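Metallophosphoesterase (Clostridium thermocellum, PDB 4J6O) probably removes phosphate groups as the manganese-binding, calcineurin-like 2',3'-phosphatase component of the bacterial Pnkp-Hen1 RNA repair system. Local coordinates at residues G12-I17 with K59-G64; L34-E39 with V52-G57; I88-P93 with Y144-G149. All blocks are in the same frame, centred on the assembly; numbering follows the deposited sequence.

Contact 1. Residues G12-I17 with K59-G64; sequences GPFDII and KVLFLG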
ATOM      1  N   GLY A  12      -1.186  -8.065  16.367  1.00 35.94           N
ATOM      2  CA  GLY A  12      -2.406  -7.459  15.877  1.00 35.52           C
ATOM      3  C   GLY A  12      -3.412  -7.514  17.005  1.00 36.36           C
ATOM      4  O   GLY A  12      -3.005  -7.631  18.153  1.00 40.83           O
ATOM      5  N   PRO A  13      -4.707  -7.509  16.681  1.00 36.75           N
ATOM      6  CA  PRO A  13      -5.274  -7.574  15.320  1.00 34.78           C
ATOM      7  C   PRO A  13      -4.863  -6.475  14.346  1.00 37.15           C
ATOM      8  O   PRO A  13      -4.521  -5.383  14.801  1.00 35.65           O
ATOM      9  CB  PRO A  13      -6.776  -7.382  15.563  1.00 35.91           C
ATOM     10  CG  PRO A  13      -6.985  -7.958  16.937  1.00 36.27           C
ATOM     11  CD  PRO A  13      -5.755  -7.543  17.712  1.00 37.14           C
ATOM     12  N   PHE A  14      -4.950  -6.759  13.045  1.00 27.93           N
ATOM     13  CA  PHE A  14      -4.563  -5.764  12.032  1.00 25.63           C
ATOM     14  C   PHE A  14      -5.686  -5.625  11.047  1.00 23.01           C
ATOM     15  O   PHE A  14      -6.422  -6.573  10.795  1.00 28.13           O
ATOM     16  CB  PHE A  14      -3.359  -6.247  11.202  1.00 24.45           C
ATOM     17  CG  PHE A  14      -2.143  -6.527  12.008  1.00 23.67           C
ATOM     18  CD1 PHE A  14      -1.461  -5.500  12.616  1.00 23.71           C
ATOM     19  CD2 PHE A  14      -1.670  -7.837  12.148  1.00 27.18           C
ATOM     20  CE1 PHE A  14      -0.314  -5.758  13.345  1.00 32.00           C
ATOM     21  CE2 PHE A  14      -0.513  -8.100  12.841  1.00 28.43           C
ATOM     22  CZ  PHE A  14       0.157  -7.080  13.477  1.00 28.22           C
ATOM     23  N   ASP A  15      -5.824  -4.428  10.487  1.00 25.28           N
ATOM     24  CA  ASP A  15      -6.704  -4.226   9.345  1.00 21.51           C
ATOM     25  C   ASP A  15      -5.815  -3.771   8.230  1.00 17.78           C
ATOM     26  O   ASP A  15      -5.106  -2.760   8.362  1.00 20.03           O
ATOM     27  CB  ASP A  15      -7.771  -3.205   9.699  1.00 23.60           C
ATOM     28  CG  ASP A  15      -8.668  -3.714  10.812  1.00 25.89           C
ATOM     29  OD1 ASP A  15      -9.183  -4.832  10.684  1.00 24.45           O
ATOM     30  OD2 ASP A  15      -8.823  -2.997  11.808  1.00 27.35           O
ATOM     31  N   ILE A  16      -5.770  -4.601   7.200  1.00 17.88           N
ATOM     32  CA  ILE A  16      -4.754  -4.467   6.135  1.00 18.37           C
ATOM     33  C   ILE A  16      -5.425  -3.862   4.911  1.00 16.17           C
ATOM     34  O   ILE A  16      -6.456  -4.368   4.465  1.00 17.91           O
ATOM     35  CB  ILE A  16      -4.158  -5.845   5.781  1.00 17.00           C
ATOM     36  CG1 ILE A  16      -3.629  -6.545   7.043  1.00 24.41           C
ATOM     37  CG2 ILE A  16      -3.025  -5.672   4.737  1.00 16.92           C
ATOM     38  CD1 ILE A  16      -3.244  -7.974   6.806  1.00 23.10           C
ATOM     39  N   ILE A  17      -4.906  -2.731   4.411  1.00 16.70           N
ATOM     40  CA  ILE A  17      -5.691  -1.929   3.433  1.00 16.20           C
ATOM     41  C   ILE A  17      -4.880  -1.854   2.119  1.00 17.47           C
ATOM     42  O   ILE A  17      -3.669  -1.583   2.133  1.00 17.52           O
ATOM     43  CB  ILE A  17      -5.955  -0.520   3.972  1.00 16.35           C
ATOM     44  CG1 ILE A  17      -6.931  -0.625   5.174  1.00 19.77           C
ATOM     45  CG2 ILE A  17      -6.642   0.358   2.923  1.00 18.87           C
ATOM     46  CD1 ILE A  17      -7.239   0.648   5.877  1.00 23.29           C
ATOM     47  N   LYS A  59      -4.797  -2.278  14.802  1.00 26.43           N
ATOM     48  CA  LYS A  59      -3.762  -1.503  14.077  1.00 24.25           C
ATOM     49  C   LYS A  59      -3.958  -1.697  12.594  1.00 24.47           C
ATOM     50  O   LYS A  59      -4.440  -2.710  12.190  1.00 24.82           O
ATOM     51  CB  LYS A  59      -2.355  -1.913  14.487  1.00 26.86           C
ATOM     52  CG  LYS A  59      -2.076  -1.608  15.986  1.00 29.32           C
ATOM     53  CD  LYS A  59      -0.582  -1.623  16.255  1.00 37.66           C
ATOM     54  CE  LYS A  59      -0.367  -1.322  17.756  1.00 48.26           C
ATOM     55  NZ  LYS A  59       1.064  -1.174  18.111  1.00 58.07           N
ATOM     56  N   VAL A  60      -3.581  -0.697  11.818  1.00 22.89           N
ATOM     57  CA  VAL A  60      -3.725  -0.735  10.366  1.00 20.13           C
ATOM     58  C   VAL A  60      -2.375  -1.049   9.725  1.00 20.81           C
ATOM     59  O   VAL A  60      -1.328  -0.479  10.104  1.00 23.48           O
ATOM     60  CB  VAL A  60      -4.211   0.621   9.805  1.00 21.44           C
ATOM     61  CG1 VAL A  60      -4.273   0.559   8.228  1.00 19.74           C
ATOM     62  CG2 VAL A  60      -5.575   1.004  10.355  1.00 25.41           C
ATOM     63  N   LEU A  61      -2.425  -1.868   8.679  1.00 18.95           N
ATOM     64  CA  LEU A  61      -1.234  -2.106   7.850  1.00 17.48           C
ATOM     65  C   LEU A  61      -1.547  -1.657   6.437  1.00 19.02           C
ATOM     66  O   LEU A  61      -2.434  -2.220   5.812  1.00 18.54           O
ATOM     67  CB  LEU A  61      -0.892  -3.601   7.833  1.00 20.92           C
ATOM     68  CG  LEU A  61      -0.628  -4.240   9.190  1.00 22.64           C
ATOM     69  CD1 LEU A  61      -0.316  -5.720   8.944  1.00 26.55           C
ATOM     70  CD2 LEU A  61       0.519  -3.575   9.941  1.00 24.90           C
ATOM     71  N   PHE A  62      -0.851  -0.615   5.958  1.00 17.34           N
ATOM     72  CA  PHE A  62      -1.114  -0.098   4.604  1.00 16.70           C
ATOM     73  C   PHE A  62      -0.177  -0.794   3.662  1.00 18.00           C
ATOM     74  O   PHE A  62       1.014  -0.906   3.965  1.00 19.10           O
ATOM     75  CB  PHE A  62      -0.877   1.414   4.542  1.00 16.48           C
ATOM     76  CG  PHE A  62      -1.910   2.249   5.284  1.00 16.85           C
ATOM     77  CD1 PHE A  62      -3.161   2.494   4.733  1.00 18.18           C
ATOM     78  CD2 PHE A  62      -1.628   2.792   6.546  1.00 19.12           C
ATOM     79  CE1 PHE A  62      -4.112   3.271   5.431  1.00 18.93           C
ATOM     80  CE2 PHE A  62      -2.596   3.568   7.242  1.00 22.55           C
ATOM     81  CZ  PHE A  62      -3.834   3.805   6.674  1.00 20.80           C
ATOM     82  N   LEU A  63      -0.707  -1.176   2.495  1.00 15.71           N
ATOM     83  CA  LEU A  63       0.065  -1.938   1.497  1.00 15.70           C
ATOM     84  C   LEU A  63       0.744  -1.022   0.494  1.00 20.68           C
ATOM     85  O   LEU A  63       1.424  -1.496  -0.454  1.00 21.46           O
ATOM     86  CB  LEU A  63      -0.797  -2.967   0.812  1.00 16.11           C
ATOM     87  CG  LEU A  63      -1.364  -4.045   1.719  1.00 17.00           C
ATOM     88  CD1 LEU A  63      -2.147  -5.050   0.856  1.00 16.47           C
ATOM     89  CD2 LEU A  63      -0.210  -4.762   2.416  1.00 20.97           C
ATOM     90  N   GLY A  64       0.624   0.263   0.741  1.00 18.51           N
ATOM     91  CA  GLY A  64       1.303   1.273  -0.058  1.00 20.48           C
ATOM     92  C   GLY A  64       0.519   1.690  -1.290  1.00 20.50           C
ATOM     93  O   GLY A  64      -0.695   1.410  -1.407  1.00 18.58           O
TER
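L61 lies across the ring of F14, its CD1 methyl 3.6 Å above the plane and displaced toward the rim, a CH-pi contact made over the face. Both side chains leave their strands with CG anti to the carbonyl carbon, and they cross obliquely. The opposite face of F14 is closed by its own segment: with a cis peptide before P13, G12 CA sits 3.5 Å above the ring centre. I16 runs alongside L61, pointing the same way, with CG1 3.9 Å from L61 CD1, while its other branch, CG2, meets L63 CD2 at 3.8 Å. This face packs on L151 and V153 of strand 151-154, in the second sheet.

Strands 14-17 and 59-62 are parallel neighbours joined through helix 24-33, a beta-alpha-beta crossover that also carries a hairpin, within the calcineurin-like alpha/beta fold. The metal ligands D19, H21 and D65 follow closely after the ends of the two segments, and L63 O is hydrogen-bonded to H155 ND1.

On the other face, I17 reaches its CD1 to V60 CG1 at 3.8 Å, and I17 packs on L27 and L31 of helix 24-33. V60 CG1, anti to its backbone N (chi1 177°), also stands 3.5 Å above the centre of the F62 ring. D15 shares this face; its OD2 forms a salt bridge with R58 NE and a hydrogen bond with Y36 OH, which hold the carboxylate on this face.

Five backbone hydrogen bonds hold the pair. L61 N, 2.8 Å from D15 O, lies 34° out of that carbonyl's plane, whereas I17 N meets L61 O at 2.9 Å nearly along the C=O axis.

Contact 2. Residues L34-E39 with V52-G57; sequences LGYLIE and VTHPEG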
ATOM      1  N   LEU A  34     -14.484   0.295   9.952  1.00 24.55           N
ATOM      2  CA  LEU A  34     -13.713  -0.660  10.755  1.00 24.82           C
ATOM      3  C   LEU A  34     -13.650  -0.309  12.232  1.00 27.12           C
ATOM      4  O   LEU A  34     -12.956  -0.980  12.996  1.00 29.16           O
ATOM      5  CB  LEU A  34     -12.284  -0.794  10.211  1.00 27.00           C
ATOM      6  CG  LEU A  34     -12.164  -1.376   8.795  1.00 23.80           C
ATOM      7  CD1 LEU A  34     -10.811  -0.940   8.166  1.00 21.96           C
ATOM      8  CD2 LEU A  34     -12.324  -2.896   8.749  1.00 25.77           C
ATOM      9  N   GLY A  35     -14.316   0.778  12.612  1.00 25.53           N
ATOM     10  CA  GLY A  35     -14.322   1.182  13.997  1.00 28.17           C
ATOM     11  C   GLY A  35     -13.264   2.174  14.451  1.00 30.23           C
ATOM     12  O   GLY A  35     -13.221   2.545  15.637  1.00 34.57           O
ATOM     13  N   TYR A  36     -12.418   2.631  13.524  1.00 32.42           N
ATOM     14  CA  TYR A  36     -11.466   3.681  13.855  1.00 27.51           C
ATOM     15  C   TYR A  36     -12.192   4.992  13.997  1.00 31.15           C
ATOM     16  O   TYR A  36     -13.224   5.216  13.383  1.00 33.46           O
ATOM     17  CB  TYR A  36     -10.317   3.811  12.817  1.00 26.08           C
ATOM     18  CG  TYR A  36      -9.479   2.554  12.763  1.00 27.65           C
ATOM     19  CD1 TYR A  36      -9.875   1.479  11.975  1.00 26.97           C
ATOM     20  CD2 TYR A  36      -8.317   2.434  13.525  1.00 25.84           C
ATOM     21  CE1 TYR A  36      -9.158   0.311  11.973  1.00 23.68           C
ATOM     22  CE2 TYR A  36      -7.576   1.279  13.504  1.00 28.37           C
ATOM     23  CZ  TYR A  36      -8.011   0.227  12.720  1.00 22.31           C
ATOM     24  OH  TYR A  36      -7.286  -0.948  12.730  1.00 26.91           O
ATOM     25  N   LEU A  37     -11.607   5.864  14.809  1.00 37.58           N
ATOM     26  CA  LEU A  37     -12.143   7.171  15.106  1.00 31.79           C
ATOM     27  C   LEU A  37     -11.126   8.161  14.590  1.00 33.74           C
ATOM     28  O   LEU A  37      -9.951   8.110  14.969  1.00 34.92           O
ATOM     29  CB  LEU A  37     -12.229   7.309  16.621  1.00 38.66           C
ATOM     30  CG  LEU A  37     -13.066   6.178  17.202  1.00 38.30           C
ATOM     31  CD1 LEU A  37     -12.819   6.087  18.684  1.00 67.51           C
ATOM     32  CD2 LEU A  37     -14.535   6.449  16.891  1.00 47.89           C
ATOM     33  N   ILE A  38     -11.566   9.044  13.700  1.00 38.01           N
ATOM     34  CA  ILE A  38     -10.659  10.006  13.095  1.00 32.93           C
ATOM     35  C   ILE A  38     -11.010  11.387  13.582  1.00 44.78           C
ATOM     36  O   ILE A  38     -12.141  11.865  13.438  1.00 43.53           O
ATOM     37  CB  ILE A  38     -10.745   9.976  11.553  1.00 30.36           C
ATOM     38  CG1 ILE A  38     -10.392   8.611  11.018  1.00 29.25           C
ATOM     39  CG2 ILE A  38      -9.835  11.052  10.938  1.00 34.11           C
ATOM     40  CD1 ILE A  38     -10.831   8.491   9.629  1.00 35.72           C
ATOM     41  N   GLU A  39     -10.034  12.013  14.208  1.00 37.33           N
ATOM     42  CA  GLU A  39     -10.211  13.336  14.748  1.00 41.25           C
ATOM     43  C   GLU A  39      -9.487  14.270  13.821  1.00 74.30           C
ATOM     44  O   GLU A  39      -8.328  14.040  13.461  1.00 42.30           O
ATOM     45  CB  GLU A  39      -9.622  13.413  16.156  1.00 39.98           C
ATOM     46  CG  GLU A  39      -9.664  14.811  16.763  1.00 85.05           C
ATOM     47  CD  GLU A  39      -8.909  14.930  18.109  1.00 85.09           C
ATOM     48  OE1 GLU A  39      -8.092  14.029  18.449  1.00 44.20           O
ATOM     49  OE2 GLU A  39      -9.128  15.941  18.814  1.00108.23           O
ATOM     50  N   VAL A  52      -5.936   9.238  14.681  1.00 31.94           N
ATOM     51  CA  VAL A  52      -6.789   8.060  14.517  1.00 27.64           C
ATOM     52  C   VAL A  52      -6.613   7.131  15.714  1.00 32.45           C
ATOM     53  O   VAL A  52      -5.466   6.873  16.111  1.00 34.01           O
ATOM     54  CB  VAL A  52      -6.413   7.296  13.225  1.00 24.36           C
ATOM     55  CG1 VAL A  52      -7.475   6.227  12.967  1.00 27.30           C
ATOM     56  CG2 VAL A  52      -6.350   8.316  12.089  1.00 27.94           C
ATOM     57  N   THR A  53      -7.726   6.626  16.269  1.00 34.70           N
ATOM     58  CA  THR A  53      -7.664   5.662  17.364  1.00 29.39           C
ATOM     59  C   THR A  53      -8.645   4.527  17.124  1.00 36.54           C
ATOM     60  O   THR A  53      -9.492   4.606  16.234  1.00 31.32           O
ATOM     61  CB  THR A  53      -7.954   6.349  18.714  1.00 34.87           C
ATOM     62  OG1 THR A  53      -9.239   6.979  18.670  1.00 38.13           O
ATOM     63  CG2 THR A  53      -6.876   7.393  18.983  1.00 38.38           C
ATOM     64  N   HIS A  54      -8.484   3.455  17.899  1.00 33.84           N
ATOM     65  CA  HIS A  54      -9.407   2.326  17.868  1.00 30.55           C
ATOM     66  C   HIS A  54      -9.614   1.799  19.304  1.00 33.20           C
ATOM     67  O   HIS A  54      -8.654   1.435  19.989  1.00 40.34           O
ATOM     68  CB  HIS A  54      -8.902   1.212  16.922  1.00 30.89           C
ATOM     69  CG  HIS A  54      -9.987   0.255  16.522  1.00 39.28           C
ATOM     70  ND1 HIS A  54     -10.524  -0.663  17.398  1.00 31.22           N
ATOM     71  CD2 HIS A  54     -10.649   0.090  15.349  1.00 30.86           C
ATOM     72  CE1 HIS A  54     -11.489  -1.343  16.793  1.00 29.03           C
ATOM     73  NE2 HIS A  54     -11.584  -0.905  15.544  1.00 34.44           N
ATOM     74  N   PRO A  55     -10.867   1.707  19.710  1.00 38.00           N
ATOM     75  CA  PRO A  55     -11.160   1.295  21.092  1.00 41.46           C
ATOM     76  C   PRO A  55     -10.779  -0.146  21.400  1.00 44.50           C
ATOM     77  O   PRO A  55     -10.552  -0.460  22.565  1.00 42.29           O
ATOM     78  CB  PRO A  55     -12.676   1.497  21.212  1.00 45.43           C
ATOM     79  CG  PRO A  55     -13.191   1.602  19.824  1.00 39.86           C
ATOM     80  CD  PRO A  55     -12.058   2.090  18.952  1.00 32.90           C
ATOM     81  N   GLU A  56     -10.706  -1.003  20.389  1.00 38.88           N
ATOM     82  CA  GLU A  56     -10.279  -2.383  20.603  1.00 34.35           C
ATOM     83  C   GLU A  56      -8.759  -2.562  20.393  1.00 43.39           C
ATOM     84  O   GLU A  56      -8.251  -3.691  20.392  1.00 41.20           O
ATOM     85  CB  GLU A  56     -11.072  -3.328  19.709  1.00 42.63           C
ATOM     86  CG  GLU A  56     -12.588  -3.234  19.885  1.00 38.95           C
ATOM     87  CD  GLU A  56     -13.336  -4.078  18.848  1.00 83.29           C
ATOM     88  OE1 GLU A  56     -12.720  -4.512  17.834  1.00 50.71           O
ATOM     89  OE2 GLU A  56     -14.544  -4.323  19.054  1.00 67.89           O
ATOM     90  N   GLY A  57      -8.047  -1.453  20.206  1.00 39.97           N
ATOM     91  CA  GLY A  57      -6.612  -1.497  20.022  1.00 34.35           C
ATOM     92  C   GLY A  57      -6.118  -2.148  18.715  1.00 54.23           C
ATOM     93  O   GLY A  57      -4.991  -2.673  18.636  1.00 37.16           O
TER
HETATM   94  O   HOH W   1     -14.141  -2.630  15.310  1.00 44.61           O
HETATM   95  O   HOH W   2      -9.181  10.073  17.241  1.00 36.34           O
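The imidazole of H54 stands edge-on over the ring of Y36, a T-shaped pair with planes at 70°; H54 CD2 lies 3.5 Å above the centre of that ring. G35 O sits over one face of the imidazole. Its rim is gripped in the ring plane: NE2 donates to L34 O at 2.9 Å, on a carbonyl lone pair, while ND1 accepts from E56 N at 3.0 Å. These two bonds set the ring's rotation and are consistent with a neutral imidazole protonated at NE2. Water 1 also donates to L34 O.

H54 reaches this place with CG anti to its backbone N (chi1 -162°), at the start of a type I turn ending at G57. On the other segment, G35 has positive phi in the Schellman motif that ends helix 24-33, so the imidazole bonds to a carbonyl at the exit of that helix.

Beyond Y36 the chains become the antiparallel hairpin of strands 37-40 and 50-53. L37 and T53 form a hydrogen-bonded pair, with L37 N 2.8 Å from T53 O. At the next, non-hydrogen-bonded pair I38 and V52 lie side by side, and V52 CG1 meets Y36 CB at 3.7 Å. L37 CB rests on T53 OG1 on the outer face. Inward, V52 packs on L79 and M83 of helix 73-86, while Y36 touches L31 and I38 touches K28 of helix 24-33.

Contact 3. Residues I88-P93 with Y144-G149; sequences IALCVP and YVLDDG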
ATOM      1  N   ILE A  88      -0.393   3.608  15.292  1.00 26.67           N
ATOM      2  CA  ILE A  88      -1.571   2.798  15.075  1.00 24.26           C
ATOM      3  C   ILE A  88      -1.487   2.139  13.695  1.00 27.03           C
ATOM      4  O   ILE A  88      -2.251   1.247  13.386  1.00 26.13           O
ATOM      5  CB  ILE A  88      -2.870   3.601  15.220  1.00 26.47           C
ATOM      6  CG1 ILE A  88      -4.082   2.689  15.351  1.00 29.49           C
ATOM      7  CG2 ILE A  88      -3.019   4.686  14.106  1.00 33.39           C
ATOM      8  CD1 ILE A  88      -5.310   3.427  15.911  1.00 36.18           C
ATOM      9  N   ALA A  89      -0.500   2.551  12.929  1.00 25.57           N
ATOM     10  CA  ALA A  89      -0.294   1.914  11.616  1.00 26.50           C
ATOM     11  C   ALA A  89       1.166   1.613  11.264  1.00 21.19           C
ATOM     12  O   ALA A  89       2.116   2.221  11.790  1.00 27.18           O
ATOM     13  CB  ALA A  89      -0.905   2.787  10.510  1.00 28.17           C
ATOM     14  N   LEU A  90       1.322   0.656  10.347  1.00 22.44           N
ATOM     15  CA  LEU A  90       2.563   0.524   9.613  1.00 22.77           C
ATOM     16  C   LEU A  90       2.243   0.618   8.106  1.00 19.32           C
ATOM     17  O   LEU A  90       1.108   0.459   7.690  1.00 22.48           O
ATOM     18  CB  LEU A  90       3.246  -0.824   9.850  1.00 25.16           C
ATOM     19  CG  LEU A  90       3.656  -1.217  11.289  1.00 32.98           C
ATOM     20  CD1 LEU A  90       4.128  -2.650  11.326  1.00 29.09           C
ATOM     21  CD2 LEU A  90       4.708  -0.284  11.804  1.00 30.39           C
ATOM     22  N   CYS A  91       3.265   0.929   7.327  1.00 21.83           N
ATOM     23  CA  CYS A  91       3.079   1.067   5.880  1.00 22.09           C
ATOM     24  C   CYS A  91       4.269   0.437   5.174  1.00 20.97           C
ATOM     25  O   CYS A  91       5.451   0.573   5.619  1.00 25.92           O
ATOM     26  CB  CYS A  91       3.013   2.559   5.532  1.00 24.98           C
ATOM     27  SG  CYS A  91       2.523   2.936   3.801  1.00 25.00           S
ATOM     28  N   VAL A  92       3.980  -0.286   4.099  1.00 20.66           N
ATOM     29  CA  VAL A  92       5.040  -0.804   3.231  1.00 19.54           C
ATOM     30  C   VAL A  92       4.881  -0.033   1.939  1.00 20.39           C
ATOM     31  O   VAL A  92       3.831   0.541   1.619  1.00 19.71           O
ATOM     32  CB  VAL A  92       4.956  -2.352   3.023  1.00 17.43           C
ATOM     33  CG1 VAL A  92       5.151  -3.037   4.367  1.00 19.65           C
ATOM     34  CG2 VAL A  92       3.612  -2.772   2.423  1.00 20.19           C
ATOM     35  N   PRO A  93       5.959   0.070   1.204  1.00 21.85           N
ATOM     36  CA  PRO A  93       5.927   0.937   0.046  1.00 19.16           C
ATOM     37  C   PRO A  93       5.381   0.272  -1.215  1.00 20.68           C
ATOM     38  O   PRO A  93       5.636  -0.881  -1.481  1.00 19.59           O
ATOM     39  CB  PRO A  93       7.428   1.272  -0.139  1.00 21.41           C
ATOM     40  CG  PRO A  93       8.113  -0.011   0.240  1.00 19.11           C
ATOM     41  CD  PRO A  93       7.297  -0.465   1.489  1.00 21.75           C
ATOM     42  N   TYR A 144       6.877  -6.688   5.880  1.00 22.08           N
ATOM     43  CA  TYR A 144       6.992  -7.041   7.283  1.00 21.53           C
ATOM     44  C   TYR A 144       6.588  -8.483   7.459  1.00 23.79           C
ATOM     45  O   TYR A 144       5.663  -8.951   6.811  1.00 22.87           O
ATOM     46  CB  TYR A 144       6.089  -6.182   8.151  1.00 23.35           C
ATOM     47  CG  TYR A 144       6.535  -4.768   8.329  1.00 26.30           C
ATOM     48  CD1 TYR A 144       7.675  -4.474   9.060  1.00 31.09           C
ATOM     49  CD2 TYR A 144       5.821  -3.720   7.791  1.00 24.14           C
ATOM     50  CE1 TYR A 144       8.079  -3.169   9.263  1.00 29.26           C
ATOM     51  CE2 TYR A 144       6.206  -2.404   7.990  1.00 24.95           C
ATOM     52  CZ  TYR A 144       7.346  -2.133   8.754  1.00 26.54           C
ATOM     53  OH  TYR A 144       7.791  -0.840   8.963  1.00 30.05           O
ATOM     54  N   VAL A 145       7.359  -9.203   8.270  1.00 27.65           N
ATOM     55  CA  VAL A 145       6.938 -10.519   8.759  1.00 26.15           C
ATOM     56  C   VAL A 145       6.398 -10.296  10.159  1.00 24.06           C
ATOM     57  O   VAL A 145       7.130  -9.862  11.073  1.00 28.91           O
ATOM     58  CB  VAL A 145       8.131 -11.527   8.769  1.00 26.87           C
ATOM     59  CG1 VAL A 145       7.648 -12.910   9.135  1.00 28.86           C
ATOM     60  CG2 VAL A 145       8.819 -11.549   7.357  1.00 26.32           C
ATOM     61  N   LEU A 146       5.130 -10.640  10.358  1.00 25.39           N
ATOM     62  CA  LEU A 146       4.464 -10.314  11.605  1.00 28.19           C
ATOM     63  C   LEU A 146       3.937 -11.567  12.301  1.00 29.82           C
ATOM     64  O   LEU A 146       3.892 -12.649  11.698  1.00 28.85           O
ATOM     65  CB  LEU A 146       3.258  -9.433  11.283  1.00 25.59           C
ATOM     66  CG  LEU A 146       3.625  -8.122  10.610  1.00 24.58           C
ATOM     67  CD1 LEU A 146       2.742  -7.911   9.373  1.00 27.22           C
ATOM     68  CD2 LEU A 146       3.252  -7.038  11.557  1.00 32.51           C
ATOM     69  N   ASP A 147       3.572 -11.397  13.580  1.00 28.21           N
ATOM     70  CA  ASP A 147       2.795 -12.393  14.332  1.00 29.25           C
ATOM     71  C   ASP A 147       3.406 -13.782  14.245  1.00 28.91           C
ATOM     72  O   ASP A 147       2.815 -14.716  13.671  1.00 31.89           O
ATOM     73  CB  ASP A 147       1.349 -12.434  13.833  1.00 28.82           C
ATOM     74  CG  ASP A 147       0.472 -13.276  14.742  1.00 34.51           C
ATOM     75  OD1 ASP A 147       0.824 -13.371  15.953  1.00 34.63           O
ATOM     76  OD2 ASP A 147      -0.515 -13.849  14.243  1.00 29.05           O
ATOM     77  N   ASP A 148       4.610 -13.881  14.804  1.00 30.91           N
ATOM     78  CA  ASP A 148       5.346 -15.142  14.870  1.00 31.28           C
ATOM     79  C   ASP A 148       5.545 -15.778  13.515  1.00 29.79           C
ATOM     80  O   ASP A 148       5.595 -17.002  13.412  1.00 38.12           O
ATOM     81  CB  ASP A 148       4.645 -16.145  15.814  1.00 34.02           C
ATOM     82  CG  ASP A 148       4.662 -15.693  17.247  1.00 40.60           C
ATOM     83  OD1 ASP A 148       5.667 -15.099  17.656  1.00 43.84           O
ATOM     84  OD2 ASP A 148       3.682 -15.927  17.973  1.00 46.21           O
ATOM     85  N   GLY A 149       5.630 -14.953  12.462  1.00 28.17           N
ATOM     86  CA  GLY A 149       5.787 -15.476  11.113  1.00 31.60           C
ATOM     87  C   GLY A 149       4.515 -16.011  10.473  1.00 34.93           C
ATOM     88  O   GLY A 149       4.564 -16.664   9.440  1.00 29.75           O
TER
HETATM   89  O   HOH W   3       7.819   0.736   6.918  1.00 29.13           O
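L90 CD1 sits over one face of the Y144 ring, 3.9 Å above its plane and shifted toward the rim, in a CH-pi contact 15° off the ring normal. The two side chains cross obliquely, and L90 CB touches Y144 CE2 at 3.8 Å. V92 passes the tyrosine in the opposite direction, bringing CG1 to 3.6 Å from Y144 CD2. No direct hydrogen bond joins the segments; instead water 3 links them at the polar end of the ring. It donates to C91 O at 2.7 Å and is hydrogen-bonded to Y144 OH at 2.6 Å, so that a buried phenol and a strand carbonyl share one water. L146 CD2 adds a looser apolar touch, 4.5 Å from L90 CD1.

The two strands belong to different sheets of the calcineurin-like alpha/beta sandwich. Their axes come no closer than 10.4 Å, so the side chains span the gap between the sheets. Strand 89-91 is an outermost strand of its sheet, and strand 143-146 lies next to the outermost strand 6-7 of the other.

Around this first shell, Y144 and L146 rest on V153 of the adjacent antiparallel strand 151-154, and K7 touches L90, Y144 and L146. L61 meets both L90 and L146. Backbone hydrogen bonds between L90 and both V60 and F62, and between V92 and F62, fix the strand that presents L90. Past L146 the chain turns at D147, whose carboxylate is held by H11 and Y238.

How the contacts relate
Along the chain, contact 2 falls wholly between the two segments of contact 1, and contact 3 comes after both. Centres of contacts 1 and 3 are about 8 Å apart, those of 1 and 2 about 13 Å, and those of 2 and 3 about 18 Å. Strands 14-17, 59-62 and 89-91 are parallel neighbours in one sheet; strand 59-62 is the middle one, bonded to 14-17 on one side and to the 88-92 segment on the other. Contact 1 leads its strand ends to the manganese site, while contact 3 joins the two sheets of the fold. Contact 2 is peripheral, beside the first sheet, where I88 CD1 packs on Y36 and the backbone of 52-54.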